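Local coordinates for protein putative dimetal phosphatase (PDB 2NXF) that probably hydrolyses ADP-ribose and CDP-alcohols such as CDP-choline and CDP-glycerol, using a dinuclear metal centre of the calcineurin-like phosphoesterase type, at residues Arg41-Val44 and Leu45-Arg49; His164-Ser167 and Trp168-Thr172; Ala242-His245 and Glu246-Leu249. All blocks are in the same frame, centred on the assembly; numbering follows the deposited sequence. Where two conformers were deposited one is given.

Contact 1: residues Arg41-Val44 and Leu45-Arg49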
loop_
_atom_site.group_PDB
_atom_site.type_symbol
_atom_site.label_atom_id
_atom_site.label_comp_id
_atom_site.label_asym_id
_atom_site.label_seq_id
_atom_site.Cartn_x
_atom_site.Cartn_y
_atom_site.Cartn_z
ATOM N N ARG A 41 -12.605 3.424 12.965
ATOM C CA ARG A 41 -13.875 4.112 13.223
ATOM C C ARG A 41 -13.653 5.599 13.499
ATOM O O ARG A 41 -14.381 6.452 12.986
ATOM C CB ARG A 41 -14.594 3.463 14.410
ATOM C CG ARG A 41 -15.981 4.038 14.743
ATOM C CD ARG A 41 -16.646 3.207 15.840
ATOM N NE ARG A 41 -16.359 1.782 15.655
ATOM C CZ ARG A 41 -15.673 1.024 16.507
ATOM N NH1 ARG A 41 -15.211 1.533 17.645
ATOM N NH2 ARG A 41 -15.455 -0.253 16.217
ATOM N N ASP A 42 -12.636 5.902 14.304
ATOM C CA ASP A 42 -12.314 7.295 14.628
ATOM C C ASP A 42 -11.777 8.073 13.414
ATOM O O ASP A 42 -12.147 9.248 13.212
ATOM C CB ASP A 42 -11.333 7.402 15.785
ATOM C CG ASP A 42 -11.015 8.849 16.114
ATOM O OD1 ASP A 42 -11.850 9.515 16.777
ATOM O OD2 ASP A 42 -9.967 9.329 15.632
ATOM N N ALA A 43 -10.926 7.419 12.614
ATOM C CA ALA A 43 -10.421 8.046 11.377
ATOM C C ALA A 43 -11.608 8.431 10.477
ATOM O O ALA A 43 -11.689 9.556 9.959
ATOM C CB ALA A 43 -9.481 7.109 10.643
ATOM N N VAL A 44 -12.539 7.487 10.330
ATOM C CA VAL A 44 -13.743 7.697 9.511
ATOM C C VAL A 44 -14.574 8.864 10.020
ATOM O O VAL A 44 -15.000 9.729 9.235
ATOM C CB VAL A 44 -14.581 6.390 9.390
ATOM C CG1 VAL A 44 -16.012 6.674 8.844
ATOM C CG2 VAL A 44 -13.861 5.412 8.525
ATOM N N LEU A 45 -14.781 8.925 11.337
ATOM C CA LEU A 45 -15.453 10.074 11.948
ATOM C C LEU A 45 -14.779 11.399 11.563
ATOM O O LEU A 45 -15.457 12.359 11.170
ATOM C CB LEU A 45 -15.480 9.898 13.469
ATOM C CG LEU A 45 -16.206 10.923 14.318
ATOM C CD1 LEU A 45 -17.606 11.171 13.787
ATOM C CD2 LEU A 45 -16.269 10.415 15.767
ATOM N N GLN A 46 -13.448 11.439 11.655
ATOM C CA GLN A 46 -12.687 12.646 11.315
ATOM C C GLN A 46 -12.790 12.996 9.821
ATOM O O GLN A 46 -13.029 14.158 9.479
ATOM C CB GLN A 46 -11.228 12.545 11.789
ATOM C CG GLN A 46 -11.117 12.408 13.318
ATOM C CD GLN A 46 -9.724 12.735 13.867
ATOM O OE1 GLN A 46 -9.090 13.727 13.465
ATOM N NE2 GLN A 46 -9.251 11.912 14.811
ATOM N N TRP A 47 -12.685 11.993 8.953
ATOM C CA TRP A 47 -12.783 12.209 7.499
ATOM C C TRP A 47 -14.165 12.709 7.106
ATOM O O TRP A 47 -14.300 13.503 6.174
ATOM C CB TRP A 47 -12.485 10.923 6.741
ATOM C CG TRP A 47 -11.047 10.495 6.809
ATOM C CD1 TRP A 47 -9.944 11.299 6.900
ATOM C CD2 TRP A 47 -10.565 9.145 6.758
ATOM N NE1 TRP A 47 -8.795 10.520 6.917
ATOM C CE2 TRP A 47 -9.158 9.198 6.828
ATOM C CE3 TRP A 47 -11.196 7.888 6.682
ATOM C CZ2 TRP A 47 -8.364 8.038 6.800
ATOM C CZ3 TRP A 47 -10.392 6.725 6.649
ATOM C CH2 TRP A 47 -9.001 6.821 6.717
ATOM N N ARG A 48 -15.191 12.247 7.818
ATOM C CA ARG A 48 -16.552 12.730 7.584
ATOM C C ARG A 48 -16.661 14.218 7.892
ATOM O O ARG A 48 -17.221 14.980 7.101
ATOM C CB ARG A 48 -17.569 11.938 8.416
ATOM C CG ARG A 48 -17.833 10.537 7.879
ATOM C CD ARG A 48 -18.809 9.754 8.774
ATOM N NE ARG A 48 -20.098 10.420 8.963
ATOM C CZ ARG A 48 -21.054 10.522 8.037
ATOM N NH1 ARG A 48 -20.890 10.008 6.821
ATOM N NH2 ARG A 48 -22.188 11.142 8.331
ATOM N N ARG A 49 -16.107 14.639 9.029
ATOM C CA ARG A 49 -16.136 16.063 9.423
ATOM C C ARG A 49 -15.422 16.943 8.398
ATOM O O ARG A 49 -15.837 18.079 8.106
ATOM C CB ARG A 49 -15.465 16.253 10.785
ATOM C CG ARG A 49 -16.306 15.889 11.990
ATOM C CD ARG A 49 -15.589 16.368 13.256
ATOM N NE ARG A 49 -16.089 15.694 14.453
ATOM C CZ ARG A 49 -15.487 14.670 15.057
ATOM N NH1 ARG A 49 -14.335 14.188 14.605
ATOM N NH2 ARG A 49 -16.040 14.131 16.136
#
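On helix 35-49, which packs against strands 6-11 and 295-301 of the six-stranded sheet, Ala43 and Trp47 meet one turn apart. Ala43 CB stands over the six-membered ring of Trp47, 4.0 Å from its centroid and 12° off the normal, a CH-pi contact. Ala43 O lies over a face of the indole while accepting the Trp47 N hydrogen bond at 2.8 Å. The indole reaches back along the helix because CG lies anti to the carbonyl carbon (chi1 -70°). The Val44 side chain crosses that of Trp47 at about a right angle, its CG2 4.1 Å from Trp47 CE3. Trp47 NE1 donates to Ala297 O and the ring meets Phe296 nearly perpendicularly, so an alanine in place of Trp47 would probably leave that carbonyl without its donor and open a gap between helix and sheet. Elsewhere, Gln46 NE2 donates to Asp42 OD2 at 2.8 Å; the oxygen is met on its syn side, with carboxylate and amide planes 76° apart. His294 NE2 shares OD2, and Gln46 OE1 accepts from Arg311. The i to i+4 pairs Ala43-Trp47 and Asp42-Gln46, apolar inward and polar at the margin, mark an amphipathic helix flanking a calcineurin-like phosphoesterase sheet.

Contact 2: residues His164-Ser167 and Trp168-Thr172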
loop_
_atom_site.group_PDB
_atom_site.type_symbol
_atom_site.label_atom_id
_atom_site.label_comp_id
_atom_site.label_asym_id
_atom_site.label_seq_id
_atom_site.Cartn_x
_atom_site.Cartn_y
_atom_site.Cartn_z
ATOM N N HIS A 164 3.736 -17.385 -11.062
ATOM C CA HIS A 164 4.171 -17.966 -9.780
ATOM C C HIS A 164 5.553 -18.611 -9.920
ATOM O O HIS A 164 6.414 -18.447 -9.049
ATOM C CB HIS A 164 3.170 -19.006 -9.279
ATOM C CG HIS A 164 3.525 -19.585 -7.946
ATOM N ND1 HIS A 164 4.442 -20.604 -7.801
ATOM C CD2 HIS A 164 3.089 -19.287 -6.697
ATOM C CE1 HIS A 164 4.560 -20.905 -6.519
ATOM N NE2 HIS A 164 3.748 -20.127 -5.830
ATOM N N THR A 165 5.744 -19.355 -11.007
ATOM C CA THR A 165 7.019 -20.044 -11.256
ATOM C C THR A 165 8.145 -19.010 -11.402
ATOM O O THR A 165 9.210 -19.151 -10.796
ATOM C CB THR A 165 6.930 -20.942 -12.507
ATOM O OG1 THR A 165 5.875 -21.897 -12.330
ATOM C CG2 THR A 165 8.233 -21.705 -12.724
ATOM N N HIS A 166 7.896 -17.966 -12.189
ATOM C CA HIS A 166 8.863 -16.882 -12.350
ATOM C C HIS A 166 9.238 -16.269 -11.002
ATOM O O HIS A 166 10.415 -16.099 -10.686
ATOM C CB HIS A 166 8.291 -15.800 -13.269
ATOM C CG HIS A 166 9.252 -14.691 -13.561
ATOM N ND1 HIS A 166 10.518 -14.916 -14.059
ATOM C CD2 HIS A 166 9.129 -13.347 -13.438
ATOM C CE1 HIS A 166 11.133 -13.760 -14.228
ATOM N NE2 HIS A 166 10.312 -12.792 -13.864
ATOM N N SER A 167 8.214 -15.935 -10.215
ATOM C CA SER A 167 8.375 -15.324 -8.888
ATOM C C SER A 167 9.117 -16.236 -7.907
ATOM O O SER A 167 9.965 -15.778 -7.138
ATOM C CB SER A 167 7.000 -14.973 -8.337
ATOM O OG SER A 167 6.350 -14.058 -9.225
ATOM N N TRP A 168 8.801 -17.530 -7.938
ATOM C CA TRP A 168 9.476 -18.496 -7.074
ATOM C C TRP A 168 10.964 -18.604 -7.434
ATOM O O TRP A 168 11.825 -18.716 -6.557
ATOM C CB TRP A 168 8.783 -19.860 -7.165
ATOM C CG TRP A 168 9.400 -20.911 -6.281
ATOM C CD1 TRP A 168 9.056 -21.216 -4.986
ATOM C CD2 TRP A 168 10.493 -21.763 -6.621
ATOM N NE1 TRP A 168 9.869 -22.227 -4.513
ATOM C CE2 TRP A 168 10.760 -22.577 -5.492
ATOM C CE3 TRP A 168 11.277 -21.923 -7.774
ATOM C CZ2 TRP A 168 11.781 -23.536 -5.481
ATOM C CZ3 TRP A 168 12.297 -22.891 -7.768
ATOM C CH2 TRP A 168 12.537 -23.678 -6.622
ATOM N N ARG A 169 11.260 -18.575 -8.732
ATOM C CA ARG A 169 12.655 -18.600 -9.194
ATOM C C ARG A 169 13.439 -17.359 -8.723
ATOM O O ARG A 169 14.587 -17.483 -8.281
ATOM C CB ARG A 169 12.687 -18.734 -10.711
ATOM C CG ARG A 169 12.290 -20.126 -11.144
ATOM C CD ARG A 169 12.166 -20.281 -12.647
ATOM N NE ARG A 169 11.836 -21.666 -12.966
ATOM C CZ ARG A 169 11.497 -22.116 -14.172
ATOM N NH1 ARG A 169 11.447 -21.288 -15.207
ATOM N NH2 ARG A 169 11.211 -23.406 -14.346
ATOM N N ILE A 170 12.824 -16.180 -8.837
ATOM C CA ILE A 170 13.440 -14.926 -8.372
ATOM C C ILE A 170 13.684 -14.997 -6.859
ATOM O O ILE A 170 14.798 -14.762 -6.392
ATOM C CB ILE A 170 12.556 -13.685 -8.677
ATOM C CG1 ILE A 170 12.393 -13.456 -10.190
ATOM C CG2 ILE A 170 13.086 -12.417 -7.928
ATOM C CD1 ILE A 170 11.252 -12.431 -10.516
ATOM N N LEU A 171 12.646 -15.352 -6.110
ATOM C CA LEU A 171 12.745 -15.418 -4.650
ATOM C C LEU A 171 13.818 -16.411 -4.187
ATOM O O LEU A 171 14.642 -16.086 -3.321
ATOM C CB LEU A 171 11.404 -15.804 -4.034
ATOM C CG LEU A 171 11.331 -16.016 -2.509
ATOM C CD1 LEU A 171 11.865 -14.781 -1.767
ATOM C CD2 LEU A 171 9.873 -16.320 -2.123
ATOM N N THR A 172 13.802 -17.620 -4.745
ATOM C CA THR A 172 14.722 -18.664 -4.274
ATOM C C THR A 172 16.143 -18.505 -4.833
ATOM O O THR A 172 17.096 -19.087 -4.301
ATOM C CB THR A 172 14.168 -20.090 -4.494
ATOM O OG1 THR A 172 13.953 -20.323 -5.899
ATOM C CG2 THR A 172 12.856 -20.282 -3.707
HETATM O O HOH W 1 11.126 -18.140 -15.129
#
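This is a local contact between successive turns of helix 162-174, in the connection between strands 142-146 and 222-227 of the seven-stranded sheet, its centre about 22 Å from that of the chain; His166 meets Ile170 on one flank and Thr165 meets Arg169 on another. Ile170 CD1 sits over one face of the imidazole in a CH-pi contact, 3.8 Å from the ring centroid and 26° off its normal. His166 NE2 is the ring atom nearest to CD1, at 3.5 Å. Ile170 CG1 is anti to the carbonyl carbon (chi1 -65°), which carries CD1 back toward the preceding turn. A zinc ion lies about 2 Å from the His166 side chain; it is distinct from the dinuclear centre that Asp13, Gln15, Asp60, Asn96, His228, His265 and His267 build in this metallophosphoesterase. Thr165 and Arg169 run side by side. The methyl CG2 of Thr165 lies over the centre of one face of the guanidinium, 3.6 Å from Arg169 CZ, while Thr165 OG1 hydrogen-bonds to Ser161 O. Arg169 NH1 donates to a water at 3.2 Å that also lies at the edge of the His166 ring, where the bond from ND1 is weak. Farther along, Trp168 O accepts from both Thr172 N and Thr172 OG1, the hydroxyl at 2.7 Å; the two donors arrive from opposite faces of the carbonyl plane.

Contact 3: residues Ala242-His245 and Glu246-Leu249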
loop_
_atom_site.group_PDB
_atom_site.type_symbol
_atom_site.label_atom_id
_atom_site.label_comp_id
_atom_site.label_asym_id
_atom_site.label_seq_id
_atom_site.Cartn_x
_atom_site.Cartn_y
_atom_site.Cartn_z
ATOM N N ALA A 242 9.959 -3.618 -2.076
ATOM C CA ALA A 242 9.629 -4.465 -3.239
ATOM C C ALA A 242 10.851 -5.172 -3.794
ATOM O O ALA A 242 11.964 -4.635 -3.796
ATOM C CB ALA A 242 8.983 -3.654 -4.351
ATOM N N TRP A 243 10.641 -6.389 -4.281
ATOM C CA TRP A 243 11.744 -7.155 -4.865
ATOM C C TRP A 243 12.552 -6.388 -5.922
ATOM O O TRP A 243 13.793 -6.382 -5.888
ATOM C CB TRP A 243 11.231 -8.454 -5.495
ATOM C CG TRP A 243 10.711 -9.482 -4.520
ATOM C CD1 TRP A 243 10.847 -9.506 -3.152
ATOM C CD2 TRP A 243 9.993 -10.666 -4.872
ATOM N NE1 TRP A 243 10.236 -10.636 -2.635
ATOM C CE2 TRP A 243 9.685 -11.350 -3.674
ATOM C CE3 TRP A 243 9.558 -11.202 -6.096
ATOM C CZ2 TRP A 243 8.986 -12.581 -3.659
ATOM C CZ3 TRP A 243 8.848 -12.407 -6.081
ATOM C CH2 TRP A 243 8.574 -13.083 -4.874
ATOM N N ASN A 244 11.839 -5.744 -6.845
ATOM C CA ASN A 244 12.502 -4.984 -7.899
ATOM C C ASN A 244 12.303 -3.494 -7.684
ATOM O O ASN A 244 11.992 -2.761 -8.612
ATOM C CB ASN A 244 12.075 -5.453 -9.313
ATOM C CG ASN A 244 10.584 -5.289 -9.572
ATOM O OD1 ASN A 244 9.773 -5.265 -8.652
ATOM N ND2 ASN A 244 10.220 -5.197 -10.855
ATOM N N HIS A 245 12.537 -3.050 -6.448
ATOM C CA HIS A 245 12.302 -1.644 -6.097
ATOM C C HIS A 245 13.106 -0.692 -7.003
ATOM O O HIS A 245 12.610 0.375 -7.361
ATOM C CB HIS A 245 12.609 -1.387 -4.607
ATOM C CG HIS A 245 14.071 -1.460 -4.269
ATOM N ND1 HIS A 245 14.848 -0.344 -4.034
ATOM C CD2 HIS A 245 14.901 -2.522 -4.159
ATOM C CE1 HIS A 245 16.090 -0.718 -3.782
ATOM N NE2 HIS A 245 16.150 -2.034 -3.854
ATOM N N GLU A 246 14.325 -1.074 -7.382
ATOM C CA GLU A 246 15.172 -0.190 -8.182
ATOM C C GLU A 246 14.583 0.019 -9.587
ATOM O O GLU A 246 14.722 1.102 -10.175
ATOM C CB GLU A 246 16.606 -0.727 -8.237
ATOM C CG GLU A 246 17.643 0.279 -8.696
ATOM C CD GLU A 246 17.788 1.489 -7.761
ATOM O OE1 GLU A 246 17.918 2.618 -8.275
ATOM O OE2 GLU A 246 17.778 1.322 -6.526
ATOM N N ALA A 247 13.907 -1.007 -10.102
ATOM C CA ALA A 247 13.233 -0.905 -11.404
ATOM C C ALA A 247 12.128 0.143 -11.344
ATOM O O ALA A 247 11.931 0.910 -12.297
ATOM C CB ALA A 247 12.671 -2.265 -11.825
ATOM N N VAL A 248 11.443 0.204 -10.204
ATOM C CA VAL A 248 10.398 1.222 -9.991
ATOM C C VAL A 248 11.024 2.610 -9.906
ATOM O O VAL A 248 10.550 3.550 -10.555
ATOM C CB VAL A 248 9.551 0.949 -8.742
ATOM C CG1 VAL A 248 8.402 1.981 -8.644
ATOM C CG2 VAL A 248 8.939 -0.445 -8.818
ATOM N N LEU A 249 12.086 2.734 -9.108
ATOM C CA LEU A 249 12.773 4.033 -8.968
ATOM C C LEU A 249 13.242 4.546 -10.318
ATOM O O LEU A 249 13.134 5.737 -10.604
ATOM C CB LEU A 249 13.952 3.949 -7.998
ATOM C CG LEU A 249 13.556 3.649 -6.552
ATOM C CD1 LEU A 249 14.802 3.384 -5.721
ATOM C CD2 LEU A 249 12.725 4.808 -5.977
#
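His245 lays its imidazole across the backbone at the start of helix 245-253, with Glu246 N over one face of the ring and 3.1 Å from His245 CG. The fold-back follows from chi1 of 70°, which sets CG between the backbone N and the carbonyl carbon. Leu249 CD1 approaches the same ring obliquely, 4.1 Å from His245 ND1, and the Glu246 carboxylate stands 78° from the ring plane. ND1 is held from outside by Val231 O, and Glu246 OE1 pairs with Arg253. This is the helix N-terminus in the connection between strands 222-227 and 258-263, parallel neighbours in the seven-stranded sheet, and Asn244 occupies the N-cap position. Its side chain makes no capping bond; ND2 donates to Phe201 O, and OD1 too is hydrogen-bonded elsewhere. Asn244 ND2 also touches the methyl CB of Ala247, at 3.9 Å. The first-turn bonds are weak: Asn244 O receives them from Ala247 N, at an angle of 126°, and from Val248 N at 3.4 Å. Regular helical bonding is reached with Leu249 N to His245 O, 3.0 Å long and with the donor in the carbonyl plane. Leu206 of helix 203-219 packs against Asn244, Ala247 and Val248.

In the fold
Contacts 1 and 2 lie on opposite sides of the chain's centre, their centres 41 Å apart, whereas contacts 2 and 3 share a side and meet directly. There the Trp243 ring packs on helix 162-174, its CZ3 3.7 Å from Ser167 O. All three mix buried and exposed residues. Contact 1 serves the six-stranded sheet and buries an indole against it; contact 3 opens a helix connecting strands of the seven-stranded sheet and lies nearest the centre, about 14 Å away. Contacts 1 and 2 each hold one CH-pi pair within a helix, alanine on indole and isoleucine on imidazole, the latter beside a zinc ion; contact 3 has a histidine folded over a helix start.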